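PDB 2UVF: exopolygalacturonase from Yersinia enterocolitica, which hydrolyses the polygalacturonate chains of pectin from their ends, probably releasing digalacturonate, as a periplasmic glycoside hydrolase of family 28. Local coordinates for residues 400-405 against 431-435; 290-296 against 373-378; 452-458 against 481-487. All blocks are in the same frame, centred on the assembly; numbering follows the deposited sequence.

Overall arrangement
Contacts 1 and 3 lie within the parallel beta-helix of the family 28 domain, whereas contact 2 joins one of its loops to the antiparallel hairpin strand 289-293. Along the chain they follow in the order 2, 1, 3. Contacts 2 and 1 have centres 10 Å apart and meet at one nickel ion, where Asp376 of the first and Gly401 of the second are both ligands. Contact 1 also holds Asp402 of the sugar pocket. Contact 3 is centred 15 Å from contact 1, which it touches where strand 448-459 packs on Phe431, and 25 Å from contact 2. The series thus runs from hairpin, through sugar-binding loops, to plain coil-on-coil stacking.

Contact 1 of 3, residues 400-405 against 431-435. With NI (nickel (II) ion), chain K; ADA (alpha-D-galactopyranuronic acid), chain C.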
loop_
_atom_site.group_PDB
_atom_site.type_symbol
_atom_site.label_atom_id
_atom_site.label_comp_id
_atom_site.label_asym_id
_atom_site.label_seq_id
_atom_site.Cartn_x
_atom_site.Cartn_y
_atom_site.Cartn_z
ATOM N N THR A 400 -1.065 7.564 -7.120
ATOM C CA THR A 400 -2.222 7.672 -6.236
ATOM C C THR A 400 -2.517 9.132 -5.891
ATOM O O THR A 400 -1.653 9.985 -5.996
ATOM C CB THR A 400 -2.004 6.823 -4.943
ATOM O OG1 THR A 400 -0.822 7.269 -4.274
ATOM C CG2 THR A 400 -1.842 5.336 -5.260
ATOM N N GLY A 401 -3.756 9.399 -5.487
ATOM C CA GLY A 401 -4.176 10.728 -5.095
ATOM C C GLY A 401 -3.671 11.101 -3.721
ATOM O O GLY A 401 -3.561 12.285 -3.420
ATOM N N ASP A 402 -3.358 10.098 -2.902
ATOM C CA ASP A 402 -2.844 10.319 -1.543
ATOM C C ASP A 402 -1.682 9.375 -1.245
ATOM O O ASP A 402 -0.881 9.065 -2.147
ATOM C CB ASP A 402 -3.974 10.153 -0.510
ATOM C CG ASP A 402 -3.789 11.050 0.698
ATOM O OD1 ASP A 402 -2.992 10.684 1.581
ATOM O OD2 ASP A 402 -4.427 12.124 0.756
ATOM N N ASP A 403 -1.568 8.918 0.007
ATOM C CA ASP A 403 -0.450 8.054 0.402
ATOM C C ASP A 403 -0.542 6.811 -0.467
ATOM O O ASP A 403 -1.642 6.397 -0.813
ATOM C CB ASP A 403 -0.538 7.628 1.876
ATOM C CG ASP A 403 -0.430 8.801 2.851
ATOM O OD1 ASP A 403 0.209 9.831 2.492
ATOM O OD2 ASP A 403 -0.949 8.678 3.996
ATOM N N CYS A 404 0.599 6.227 -0.822
ATOM C CA CYS A 404 0.606 4.997 -1.591
ATOM C C CYS A 404 0.240 3.806 -0.718
ATOM O O CYS A 404 -0.725 3.116 -1.005
ATOM C CB CYS A 404 1.959 4.795 -2.291
ATOM S SG CYS A 404 2.466 6.170 -3.390
ATOM N N ILE A 405 1.042 3.534 0.307
ATOM C CA ILE A 405 0.708 2.530 1.302
ATOM C C ILE A 405 0.663 3.241 2.651
ATOM O O ILE A 405 1.624 3.907 3.056
ATOM C CB ILE A 405 1.689 1.314 1.325
ATOM C CG1 ILE A 405 1.738 0.632 -0.045
ATOM C CG2 ILE A 405 1.304 0.298 2.432
ATOM C CD1 ILE A 405 2.964 -0.258 -0.230
ATOM N N PHE A 431 6.708 2.868 -6.998
ATOM C CA PHE A 431 5.900 4.000 -6.547
ATOM C C PHE A 431 6.136 5.149 -7.507
ATOM O O PHE A 431 7.287 5.523 -7.726
ATOM C CB PHE A 431 6.266 4.413 -5.111
ATOM C CG PHE A 431 6.141 3.301 -4.115
ATOM C CD1 PHE A 431 4.978 3.139 -3.376
ATOM C CD2 PHE A 431 7.200 2.413 -3.905
ATOM C CE1 PHE A 431 4.851 2.095 -2.448
ATOM C CE2 PHE A 431 7.094 1.373 -2.982
ATOM C CZ PHE A 431 5.916 1.210 -2.244
ATOM N N ARG A 432 5.080 5.644 -8.141
ATOM C CA ARG A 432 5.179 6.858 -8.923
ATOM C C ARG A 432 4.686 8.003 -8.034
ATOM O O ARG A 432 5.215 8.196 -6.967
ATOM C CB ARG A 432 4.425 6.750 -10.258
ATOM C CG ARG A 432 4.929 7.713 -11.336
ATOM C CD ARG A 432 4.262 7.444 -12.681
ATOM N NE ARG A 432 4.527 8.499 -13.648
ATOM C CZ ARG A 432 3.905 9.677 -13.675
ATOM N NH1 ARG A 432 4.233 10.576 -14.603
ATOM N NH2 ARG A 432 2.969 9.973 -12.765
ATOM N N MET A 433 3.672 8.746 -8.451
ATOM C CA MET A 433 3.173 9.845 -7.612
ATOM C C MET A 433 2.353 9.357 -6.434
ATOM O O MET A 433 1.784 8.259 -6.460
ATOM C CB MET A 433 2.450 10.933 -8.439
ATOM C CG MET A 433 3.380 11.508 -9.481
ATOM S SD MET A 433 2.909 12.968 -10.341
ATOM C CE MET A 433 2.626 14.112 -9.004
ATOM N N GLY A 434 2.334 10.174 -5.383
ATOM C CA GLY A 434 1.598 9.859 -4.162
ATOM C C GLY A 434 2.232 10.622 -3.025
ATOM O O GLY A 434 3.315 11.152 -3.182
ATOM N N HIS A 435 1.564 10.666 -1.879
ATOM C CA HIS A 435 1.964 11.538 -0.789
ATOM C C HIS A 435 3.065 10.909 0.053
ATOM O O HIS A 435 3.630 11.560 0.927
ATOM C CB HIS A 435 0.757 11.878 0.105
ATOM C CG HIS A 435 -0.233 12.803 -0.518
ATOM N ND1 HIS A 435 -0.347 12.975 -1.883
ATOM C CD2 HIS A 435 -1.185 13.589 0.042
ATOM C CE1 HIS A 435 -1.317 13.835 -2.135
ATOM N NE2 HIS A 435 -1.853 14.208 -0.986
HETATM NI NI NI K . -2.410 13.880 -4.104
HETATM C C1 ADA C . -4.367 11.309 4.278
HETATM C C2 ADA C . -5.572 10.346 4.287
HETATM C C3 ADA C . -6.640 10.979 5.208
HETATM C C4 ADA C . -6.113 10.804 6.642
HETATM C C5 ADA C . -4.818 11.632 6.731
HETATM C C6 ADA C . -4.152 11.477 8.117
HETATM O O1 ADA C . -4.712 12.668 3.882
HETATM O O2 ADA C . -6.058 10.057 2.996
HETATM O O3 ADA C . -7.973 10.449 5.000
HETATM O O4 ADA C . -5.741 9.414 6.816
HETATM O O5 ADA C . -3.851 11.288 5.645
HETATM O O6B ADA C . -3.392 10.491 8.298
HETATM O O6A ADA C . -4.399 12.348 8.989
HETATM O O HOH W 1 -0.950 12.408 -5.343
HETATM O O HOH W 2 -1.408 15.718 -4.793
HETATM O O HOH W 3 -4.088 15.374 -2.998
#
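His435 lays its ring against the backbone of Asp402 in a CH-pi contact: CA of Asp402 stands 3.7 Å from the ring centroid, only 11° off the ring normal. The backbone joins the same two residues, His435 N donating to Asp402 O at 2.9 Å. That oxygen takes a second bond, from Thr400 OG1 at 2.8 Å, and the two donors reach it from opposite faces of the carbonyl plane. A chi1 of 58° sets Thr400 OG1 between its own N and carbonyl carbon, from where it reaches Asp402 O two residues on. Thr400 N to Met433 O, 3.0 Å, completes the backbone links.

The carboxylate of Asp402 faces the bound galacturonic acid, whose O1 donates to Asp402 OD2 at 3.2 Å. Asp402 OD1 accepts from Asp403 N at 2.8 Å, which probably limits rotation of the group. Next to it, Gly401 O binds nickel at 2.1 Å, and Asp376 supplies another ligand.

At the strand ends of both segments, Phe431 turns its ring edge to Cys404 CB, 3.6 Å from Phe431 CD1, and to Ile405 CD1. The pairing brings together the Asp402-Asp403 and Gly434-His435-Gly436 sequence motifs characteristic of family 28. Its loops leave strands 397-399 and 430-431 and enter strands 405-408 and 438-441, while strand 448-459 packs against Phe431.

Contact 2 of 3, residues 290-296 against 373-378; sequences LPQYVAS and QTYDAN. With NI (nickel (II) ion), chain K; SO4 (sulfate ion), chain I; SO4 (sulfate ion), chain G.
Tyr293 meets the peptide unit joining Tyr375 and Asp376 in a backbone contact between a beta-hairpin and a loop of the parallel beta-helix. Strand 289-293 pairs antiparallel with 280-283, and the loop follows strand 371-373. The evidence is a pair of bonds centred on Tyr293: its N donates to Tyr375 O at 2.7 Å, in the carbonyl plane on a lone pair, and its O accepts from Asp376 N at 2.9 Å. The peptide bond between Tyr375 and Asp376 is cis, an unusual state before a residue other than proline. Its C=O and N-H therefore point to the same side, and one peptide unit can serve both the N-H and the C=O of Tyr293.

The ring of Tyr293 adds an edge contact, CE2 lying 3.1 Å from Gln373 O. At the start of the pairing, the extended Gln373 side chain crosses the Pro291 ring at about a right angle, with Gln373 OE1 3.6 Å from Pro291 CD. That OE1 also accepts from Arg350. At the other end one water ties the segments together, donating to Val294 O and accepting from Ser296 N and Asn378 N. Asn378 ND2 in turn is hydrogen-bonded to Tyr326.

The two bonds to Tyr293 probably help to position Asp376, a metal ligand. Its chi1 of -164°, with CG opposite the main-chain N, carries the carboxylate past the methyl of Ala295, whose CB is 3.6 Å from Asp376 OD1. The two carboxylate oxygens divide the work at the metal. Asp376 OD2 coordinates the nickel directly at 2.1 Å. A water on the same nickel donates a hydrogen bond to Asp376 OD1 at 2.6 Å.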
loop_
_atom_site.group_PDB
_atom_site.type_symbol
_atom_site.label_atom_id
_atom_site.label_comp_id
_atom_site.label_asym_id
_atom_site.label_seq_id
_atom_site.Cartn_x
_atom_site.Cartn_y
_atom_site.Cartn_z
ATOM N N LEU A 290 -1.483 7.432 -18.582
ATOM C CA LEU A 290 -2.058 7.472 -17.225
ATOM C C LEU A 290 -3.258 8.401 -17.151
ATOM O O LEU A 290 -3.163 9.543 -17.619
ATOM C CB LEU A 290 -1.030 7.994 -16.228
ATOM C CG LEU A 290 0.044 7.047 -15.756
ATOM C CD1 LEU A 290 0.991 7.838 -14.899
ATOM C CD2 LEU A 290 -0.583 5.894 -14.980
ATOM N N PRO A 291 -4.377 7.940 -16.522
ATOM C CA PRO A 291 -5.503 8.843 -16.247
ATOM C C PRO A 291 -5.174 9.845 -15.160
ATOM O O PRO A 291 -4.439 9.515 -14.215
ATOM C CB PRO A 291 -6.617 7.901 -15.754
ATOM C CG PRO A 291 -5.887 6.762 -15.125
ATOM C CD PRO A 291 -4.663 6.565 -16.051
ATOM N N GLN A 292 -5.714 11.054 -15.291
ATOM C CA GLN A 292 -5.505 12.105 -14.310
ATOM C C GLN A 292 -6.868 12.568 -13.800
ATOM O O GLN A 292 -7.713 12.958 -14.589
ATOM C CB GLN A 292 -4.748 13.275 -14.949
ATOM C CG GLN A 292 -3.416 12.856 -15.608
ATOM C CD GLN A 292 -2.304 12.744 -14.598
ATOM O OE1 GLN A 292 -2.005 11.653 -14.077
ATOM N NE2 GLN A 292 -1.686 13.862 -14.298
ATOM N N TYR A 293 -7.069 12.510 -12.485
ATOM C CA TYR A 293 -8.334 12.869 -11.866
ATOM C C TYR A 293 -8.188 14.212 -11.172
ATOM O O TYR A 293 -7.109 14.545 -10.646
ATOM C CB TYR A 293 -8.801 11.752 -10.929
ATOM C CG TYR A 293 -9.024 10.450 -11.669
ATOM C CD1 TYR A 293 -10.123 10.302 -12.531
ATOM C CD2 TYR A 293 -8.113 9.386 -11.560
ATOM C CE1 TYR A 293 -10.325 9.137 -13.245
ATOM C CE2 TYR A 293 -8.310 8.187 -12.269
ATOM C CZ TYR A 293 -9.415 8.075 -13.112
ATOM O OH TYR A 293 -9.643 6.904 -13.804
ATOM N N VAL A 294 -9.255 15.014 -11.226
ATOM C CA VAL A 294 -9.193 16.383 -10.701
ATOM C C VAL A 294 -8.834 16.386 -9.207
ATOM O O VAL A 294 -9.340 15.541 -8.437
ATOM C CB VAL A 294 -10.528 17.181 -10.984
ATOM C CG1 VAL A 294 -11.700 16.611 -10.197
ATOM C CG2 VAL A 294 -10.353 18.679 -10.699
ATOM N N ALA A 295 -7.961 17.322 -8.822
ATOM C CA ALA A 295 -7.621 17.571 -7.413
ATOM C C ALA A 295 -8.543 18.592 -6.756
ATOM O O ALA A 295 -8.495 19.797 -7.045
ATOM C CB ALA A 295 -6.132 17.973 -7.244
ATOM N N SER A 296 -9.379 18.102 -5.845
ATOM C CA SER A 296 -10.476 18.909 -5.302
ATOM C C SER A 296 -10.326 19.193 -3.810
ATOM O O SER A 296 -9.387 18.716 -3.173
ATOM C CB SER A 296 -11.801 18.207 -5.582
ATOM O OG SER A 296 -12.910 19.059 -5.347
ATOM N N GLN A 373 -4.221 3.749 -10.275
ATOM C CA GLN A 373 -4.164 4.926 -11.105
ATOM C C GLN A 373 -5.267 5.892 -10.637
ATOM O O GLN A 373 -6.373 5.945 -11.205
ATOM C CB GLN A 373 -4.334 4.538 -12.586
ATOM C CG GLN A 373 -3.335 3.488 -13.151
ATOM C CD GLN A 373 -3.692 3.088 -14.585
ATOM O OE1 GLN A 373 -4.868 3.089 -14.966
ATOM N NE2 GLN A 373 -2.691 2.767 -15.382
ATOM N N THR A 374 -4.954 6.650 -9.588
ATOM C CA THR A 374 -5.953 7.448 -8.884
ATOM C C THR A 374 -5.442 8.853 -8.597
ATOM O O THR A 374 -5.993 9.537 -7.754
ATOM C CB THR A 374 -6.410 6.787 -7.557
ATOM O OG1 THR A 374 -5.344 6.807 -6.599
ATOM C CG2 THR A 374 -6.830 5.332 -7.773
ATOM N N TYR A 375 -4.387 9.275 -9.295
ATOM C CA TYR A 375 -3.881 10.631 -9.186
ATOM C C TYR A 375 -4.861 11.493 -9.945
ATOM O O TYR A 375 -5.214 11.129 -11.071
ATOM C CB TYR A 375 -2.486 10.748 -9.820
ATOM C CG TYR A 375 -1.873 12.118 -9.652
ATOM C CD1 TYR A 375 -1.212 12.454 -8.478
ATOM C CD2 TYR A 375 -1.964 13.085 -10.655
ATOM C CE1 TYR A 375 -0.672 13.702 -8.294
ATOM C CE2 TYR A 375 -1.393 14.325 -10.484
ATOM C CZ TYR A 375 -0.743 14.619 -9.295
ATOM O OH TYR A 375 -0.180 15.863 -9.085
ATOM N N ASP A 376 -5.336 12.598 -9.367
ATOM C CA ASP A 376 -5.006 13.052 -8.009
ATOM C C ASP A 376 -6.297 13.139 -7.165
ATOM O O ASP A 376 -6.644 14.201 -6.660
ATOM C CB ASP A 376 -4.330 14.428 -8.079
ATOM C CG ASP A 376 -3.620 14.795 -6.809
ATOM O OD1 ASP A 376 -3.176 15.959 -6.689
ATOM O OD2 ASP A 376 -3.498 13.925 -5.917
ATOM N N ALA A 377 -6.997 12.016 -7.043
ATOM C CA ALA A 377 -8.242 11.929 -6.289
ATOM C C ALA A 377 -8.016 12.219 -4.794
ATOM O O ALA A 377 -7.237 11.516 -4.133
ATOM C CB ALA A 377 -8.884 10.577 -6.505
ATOM N N ASN A 378 -8.656 13.277 -4.289
ATOM C CA ASN A 378 -8.485 13.706 -2.882
ATOM C C ASN A 378 -8.780 12.571 -1.906
ATOM O O ASN A 378 -9.868 11.981 -1.934
ATOM C CB ASN A 378 -9.348 14.929 -2.561
ATOM C CG ASN A 378 -8.843 15.724 -1.339
ATOM O OD1 ASN A 378 -7.662 15.690 -0.979
ATOM N ND2 ASN A 378 -9.747 16.448 -0.706
HETATM NI NI NI K . -2.410 13.880 -4.104
HETATM S S SO4 I . -6.534 16.761 2.458
HETATM O O1 SO4 I . -5.830 16.346 1.245
HETATM O O2 SO4 I . -6.149 18.138 2.755
HETATM O O3 SO4 I . -7.979 16.710 2.246
HETATM O O4 SO4 I . -6.174 15.871 3.565
HETATM S S SO4 G . 0.801 0.895 -15.754
HETATM O O1 SO4 G . 0.533 -0.546 -15.713
HETATM O O2 SO4 G . 1.338 1.232 -17.070
HETATM O O3 SO4 G . -0.393 1.703 -15.510
HETATM O O4 SO4 G . 1.765 1.204 -14.709
HETATM O O HOH W 4 -3.100 7.996 -12.067
HETATM O O HOH W 5 -10.063 15.365 -6.066
HETATM O O HOH W 2 -1.408 15.718 -4.793
HETATM O O HOH W 1 -0.950 12.408 -5.343
HETATM O O HOH W 3 -4.088 15.374 -2.998
#

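Contact 3 of 3, residues 452-458 against 481-487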
loop_
_atom_site.group_PDB
_atom_site.type_symbol
_atom_site.label_atom_id
_atom_site.label_comp_id
_atom_site.label_asym_id
_atom_site.label_seq_id
_atom_site.Cartn_x
_atom_site.Cartn_y
_atom_site.Cartn_z
ATOM N N LEU A 452 8.608 -3.885 7.150
ATOM C CA LEU A 452 9.810 -3.977 6.286
ATOM C C LEU A 452 9.566 -3.604 4.807
ATOM O O LEU A 452 8.887 -4.323 4.075
ATOM C CB LEU A 452 10.506 -5.362 6.417
ATOM C CG LEU A 452 11.726 -5.643 5.515
ATOM C CD1 LEU A 452 12.862 -4.648 5.746
ATOM C CD2 LEU A 452 12.236 -7.067 5.649
ATOM N N ALA A 453 10.140 -2.480 4.378
ATOM C CA ALA A 453 10.020 -2.010 2.991
ATOM C C ALA A 453 11.377 -2.107 2.244
ATOM O O ALA A 453 12.275 -1.279 2.433
ATOM C CB ALA A 453 9.456 -0.570 2.958
ATOM N N GLU A 454 11.513 -3.128 1.396
ATOM C CA GLU A 454 12.792 -3.402 0.724
ATOM C C GLU A 454 12.613 -3.646 -0.750
ATOM O O GLU A 454 11.612 -4.188 -1.177
ATOM C CB GLU A 454 13.507 -4.610 1.355
ATOM C CG GLU A 454 12.644 -5.877 1.464
ATOM C CD GLU A 454 13.418 -7.064 1.980
ATOM O OE1 GLU A 454 14.627 -6.898 2.260
ATOM O OE2 GLU A 454 12.820 -8.160 2.110
ATOM N N ASN A 455 13.624 -3.266 -1.515
ATOM C CA ASN A 455 13.745 -3.648 -2.924
ATOM C C ASN A 455 12.597 -3.052 -3.733
ATOM O O ASN A 455 11.938 -3.744 -4.520
ATOM C CB ASN A 455 13.883 -5.182 -3.096
ATOM C CG ASN A 455 15.232 -5.729 -2.587
ATOM O OD1 ASN A 455 15.298 -6.518 -1.627
ATOM N ND2 ASN A 455 16.302 -5.334 -3.241
ATOM N N ASN A 456 12.398 -1.746 -3.519
ATOM C CA ASN A 456 11.358 -0.959 -4.131
ATOM C C ASN A 456 12.039 0.179 -4.883
ATOM O O ASN A 456 13.154 0.598 -4.555
ATOM C CB ASN A 456 10.380 -0.348 -3.080
ATOM C CG ASN A 456 9.608 -1.391 -2.273
ATOM O OD1 ASN A 456 8.689 -2.037 -2.769
ATOM N ND2 ASN A 456 9.957 -1.526 -1.010
ATOM N N VAL A 457 11.344 0.697 -5.881
ATOM C CA VAL A 457 11.796 1.873 -6.619
ATOM C C VAL A 457 10.723 2.974 -6.517
ATOM O O VAL A 457 9.533 2.691 -6.644
ATOM C CB VAL A 457 12.138 1.490 -8.105
ATOM C CG1 VAL A 457 11.929 2.630 -9.030
ATOM C CG2 VAL A 457 13.572 1.002 -8.186
ATOM N N MET A 458 11.153 4.212 -6.258
ATOM C CA MET A 458 10.238 5.354 -6.186
ATOM C C MET A 458 10.663 6.429 -7.183
ATOM O O MET A 458 11.818 6.858 -7.180
ATOM C CB MET A 458 10.233 5.967 -4.785
ATOM C CG MET A 458 9.716 5.086 -3.689
ATOM S SD MET A 458 10.843 3.751 -3.233
ATOM C CE MET A 458 10.000 3.232 -1.754
ATOM N N THR A 481 11.681 -0.759 9.148
ATOM C CA THR A 481 12.910 -0.831 8.346
ATOM C C THR A 481 12.629 -0.401 6.920
ATOM O O THR A 481 11.696 -0.887 6.287
ATOM C CB THR A 481 13.581 -2.254 8.356
ATOM O OG1 THR A 481 14.016 -2.569 9.679
ATOM C CG2 THR A 481 14.809 -2.305 7.439
ATOM N N PHE A 482 13.459 0.503 6.421
ATOM C CA PHE A 482 13.325 1.026 5.077
ATOM C C PHE A 482 14.688 0.894 4.408
ATOM O O PHE A 482 15.586 1.684 4.647
ATOM C CB PHE A 482 12.862 2.487 5.146
ATOM C CG PHE A 482 12.571 3.105 3.812
ATOM C CD1 PHE A 482 11.264 3.139 3.318
ATOM C CD2 PHE A 482 13.594 3.664 3.050
ATOM C CE1 PHE A 482 10.994 3.733 2.102
ATOM C CE2 PHE A 482 13.318 4.253 1.843
ATOM C CZ PHE A 482 12.015 4.284 1.365
ATOM N N ARG A 483 14.828 -0.119 3.556
ATOM C CA ARG A 483 16.149 -0.514 3.060
ATOM C C ARG A 483 16.154 -0.978 1.606
ATOM O O ARG A 483 15.131 -1.368 1.075
ATOM C CB ARG A 483 16.758 -1.608 3.967
ATOM C CG ARG A 483 16.089 -2.951 3.885
ATOM C CD ARG A 483 16.918 -3.992 4.583
ATOM N NE ARG A 483 16.389 -5.340 4.423
ATOM C CZ ARG A 483 16.554 -6.328 5.308
ATOM N NH1 ARG A 483 17.218 -6.114 6.444
ATOM N NH2 ARG A 483 16.033 -7.521 5.068
ATOM N N ASN A 484 17.331 -0.967 0.982
ATOM C CA ASN A 484 17.472 -1.520 -0.353
ATOM C C ASN A 484 16.415 -0.955 -1.295
ATOM O O ASN A 484 15.769 -1.680 -2.037
ATOM C CB ASN A 484 17.396 -3.035 -0.307
ATOM C CG ASN A 484 18.533 -3.646 0.464
ATOM O OD1 ASN A 484 19.578 -3.022 0.649
ATOM N ND2 ASN A 484 18.337 -4.876 0.920
ATOM N N ASN A 485 16.258 0.361 -1.235
ATOM C CA ASN A 485 15.300 1.088 -2.061
ATOM C C ASN A 485 16.033 2.145 -2.835
ATOM O O ASN A 485 16.939 2.789 -2.303
ATOM C CB ASN A 485 14.246 1.785 -1.186
ATOM C CG ASN A 485 13.395 0.818 -0.417
ATOM O OD1 ASN A 485 13.150 0.997 0.778
ATOM N ND2 ASN A 485 12.937 -0.207 -1.078
ATOM N N ALA A 486 15.606 2.355 -4.080
ATOM C CA ALA A 486 16.161 3.411 -4.905
ATOM C C ALA A 486 15.112 4.437 -5.272
ATOM O O ALA A 486 13.991 4.093 -5.616
ATOM C CB ALA A 486 16.830 2.832 -6.164
ATOM N N MET A 487 15.492 5.713 -5.230
ATOM C CA MET A 487 14.516 6.777 -5.406
ATOM C C MET A 487 15.036 7.920 -6.263
ATOM O O MET A 487 16.209 8.258 -6.203
ATOM C CB MET A 487 14.060 7.308 -4.050
ATOM C CG MET A 487 13.803 6.213 -3.003
ATOM S SD MET A 487 12.735 6.753 -1.644
ATOM C CE MET A 487 13.825 7.531 -0.499
#
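Glu454 OE1 is gripped by two nitrogens of Arg483, NE and NH2, each 3.2 Å away. The grip is side-on: OE1 lies 2° out of the guanidinium plane, whereas both nitrogens come from above the same face of the carboxylate. In each residue chi1 is near +60° (52° for Glu454, 70° for Arg483), which sends the two chains out side by side in the same direction. Leu452 CD1 lies over one guanidinium face, offset toward the rim and 3.8 Å from Arg483 NE, and packs tightly on Thr481 CG2 at 3.5 Å. Glu454 OE2 is held separately by Trp425 and Gln113.

The segments pair residue for residue, from Leu452 with Thr481 to Met458 with Met487, and the axes of strands 452-454 and 481-483 approach to 4.9 Å. Ala453 N donates to Thr481 O at 2.9 Å, and Ala453 O accepts from Arg483 N. Past the bend, Ala486 N to Asn456 O and Met458 N to Ala486 O resume the parallel pattern.

Asn455 and Asn484, both in left-handed backbone conformation, form the corner, joined by a weak main-chain bond from Asn455 N to Asn484 O; Asn484 OD1 is hydrogen-bonded to Asn526. Across the inside of the bend Met458 meets Phe482 from the opposite direction, CE 3.9 Å from CZ. Such stacked corners characterise the right-handed parallel beta-helix of pectin-degrading enzymes.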